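Local structure of KLTH0A00704p (Lachancea thermotolerans, 4J2G) at residues Phe168-Leu171 and Glu172-Gly176. The protein is an autophagy protein of the Atg13 family, whose HORMA domain, the part described here, probably mediates recruitment of PI 3-kinase. The protein carries 1 engineered substitution. Sequence-based numbering, arbitrary orientation.
Sequences FRYL and ETLVG
Thr173 turns its hydroxyl back onto the helix: OG1 lies anti to its own carbonyl carbon (chi1 -52°) and donates to Arg169 O at 3.0 Å. That oxygen also accepts Thr173 N at 3.1 Å, and two bonds from one residue grip a single carbonyl. Threonine suits this exposed face because a hydroxyl on CB reaches the carbonyl one turn back. One position earlier, Glu172 reaches back beside Phe168, its chain extended beyond CG, and its carboxyl carbon CD comes to 3.7 Å from Phe168 CE2, with ring and carboxylate planes 36° apart. The apolar ring suits packing on Phe29 and Leu36, the charged end an exposed position. Arg169 meets the carboxylate through CG, 3.9 Å from Glu172 OE2, while Arg169 NE stays 6.3 Å away; any electrostatic pull is probably weak. These turns belong to helix 158-177 of the HORMA domain, which touches helix 18-39 and the five-stranded antiparallel sheet. Buried, apolar Leu171 and Val175 both touch Trp132 on strand 126-136; their branches barely meet (CD1 to CG2 4.3 Å), but Val175 CG2 presses tightly on Leu171 O, at 3.0 Å. Tyr170 brings CE2 to 4.0 Å from Leu174 CD1, and both side chains contact Ile247 of strand 242-252.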
loop_
_atom_site.group_PDB
_atom_site.type_symbol
_atom_site.label_atom_id
_atom_site.label_comp_id
_atom_site.label_asym_id
_atom_site.label_seq_id
_atom_site.Cartn_x
_atom_site.Cartn_y
_atom_site.Cartn_z
ATOM N N PHE A 168 -12.347 9.989 -2.848
ATOM C CA PHE A 168 -10.990 10.469 -2.904
ATOM C C PHE A 168 -10.546 11.144 -1.585
ATOM O O PHE A 168 -9.400 10.973 -1.151
ATOM C CB PHE A 168 -10.797 11.391 -4.089
ATOM C CG PHE A 168 -9.366 11.816 -4.296
ATOM C CD1 PHE A 168 -8.425 10.917 -4.855
ATOM C CD2 PHE A 168 -8.944 13.101 -3.948
ATOM C CE1 PHE A 168 -7.105 11.298 -5.070
ATOM C CE2 PHE A 168 -7.613 13.488 -4.157
ATOM C CZ PHE A 168 -6.705 12.587 -4.712
ATOM N N ARG A 169 -11.454 11.886 -0.953
ATOM C CA ARG A 169 -11.115 12.699 0.234
ATOM C C ARG A 169 -11.001 11.766 1.408
ATOM O O ARG A 169 -10.246 11.975 2.354
ATOM C CB ARG A 169 -12.168 13.787 0.523
ATOM C CG ARG A 169 -12.321 14.831 -0.590
ATOM C CD ARG A 169 -13.124 16.078 -0.190
ATOM N NE ARG A 169 -14.583 15.876 -0.126
ATOM C CZ ARG A 169 -15.515 16.558 -0.820
ATOM N NH1 ARG A 169 -15.189 17.524 -1.678
ATOM N NH2 ARG A 169 -16.805 16.275 -0.653
ATOM N N TYR A 170 -11.806 10.727 1.341
ATOM C CA TYR A 170 -11.813 9.787 2.373
ATOM C C TYR A 170 -10.383 9.064 2.357
ATOM O O TYR A 170 -9.717 8.937 3.364
ATOM C CB TYR A 170 -12.932 8.791 2.155
ATOM C CG TYR A 170 -12.792 7.723 3.197
ATOM C CD1 TYR A 170 -13.085 7.992 4.522
ATOM C CD2 TYR A 170 -12.185 6.498 2.896
ATOM C CE1 TYR A 170 -12.872 7.033 5.510
ATOM C CE2 TYR A 170 -11.968 5.529 3.880
ATOM C CZ TYR A 170 -12.324 5.807 5.183
ATOM O OH TYR A 170 -12.164 4.845 6.175
ATOM N N LEU A 171 -9.949 8.710 1.168
ATOM C CA LEU A 171 -8.711 8.041 0.921
ATOM C C LEU A 171 -7.561 8.973 1.322
ATOM O O LEU A 171 -6.589 8.488 1.872
ATOM C CB LEU A 171 -8.658 7.592 -0.534
ATOM C CG LEU A 171 -7.360 7.016 -1.089
ATOM C CD1 LEU A 171 -7.132 5.620 -0.462
ATOM C CD2 LEU A 171 -7.600 6.915 -2.597
ATOM N N GLU A 172 -7.709 10.288 1.143
ATOM C CA GLU A 172 -6.661 11.191 1.553
ATOM C C GLU A 172 -6.517 11.138 3.060
ATOM O O GLU A 172 -5.398 11.127 3.614
ATOM C CB GLU A 172 -6.980 12.616 1.207
ATOM C CG GLU A 172 -6.645 12.975 -0.201
ATOM C CD GLU A 172 -7.170 14.349 -0.558
ATOM O OE1 GLU A 172 -6.328 15.225 -0.866
ATOM O OE2 GLU A 172 -8.414 14.553 -0.514
ATOM N N THR A 173 -7.645 11.038 3.727
ATOM C CA THR A 173 -7.575 10.970 5.160
ATOM C C THR A 173 -7.070 9.621 5.619
ATOM O O THR A 173 -6.329 9.549 6.591
ATOM C CB THR A 173 -8.934 11.213 5.760
ATOM O OG1 THR A 173 -9.433 12.437 5.186
ATOM C CG2 THR A 173 -8.802 11.376 7.228
ATOM N N LEU A 174 -7.476 8.551 4.951
ATOM C CA LEU A 174 -7.077 7.275 5.445
ATOM C C LEU A 174 -5.562 7.144 5.298
ATOM O O LEU A 174 -4.925 6.651 6.192
ATOM C CB LEU A 174 -7.797 6.162 4.730
ATOM C CG LEU A 174 -7.438 4.709 4.882
ATOM C CD1 LEU A 174 -8.251 3.964 3.882
ATOM C CD2 LEU A 174 -6.020 4.494 4.402
ATOM N N VAL A 175 -5.010 7.622 4.203
ATOM C CA VAL A 175 -3.579 7.489 3.969
ATOM C C VAL A 175 -2.829 8.197 5.090
ATOM O O VAL A 175 -1.864 7.632 5.617
ATOM C CB VAL A 175 -3.137 8.144 2.665
ATOM C CG1 VAL A 175 -1.620 8.051 2.556
ATOM C CG2 VAL A 175 -3.779 7.430 1.484
ATOM N N GLY A 176 -3.284 9.396 5.494
ATOM C CA GLY A 176 -2.508 10.082 6.451
ATOM C C GLY A 176 -2.554 9.383 7.799
ATOM O O GLY A 176 -1.693 9.609 8.607
#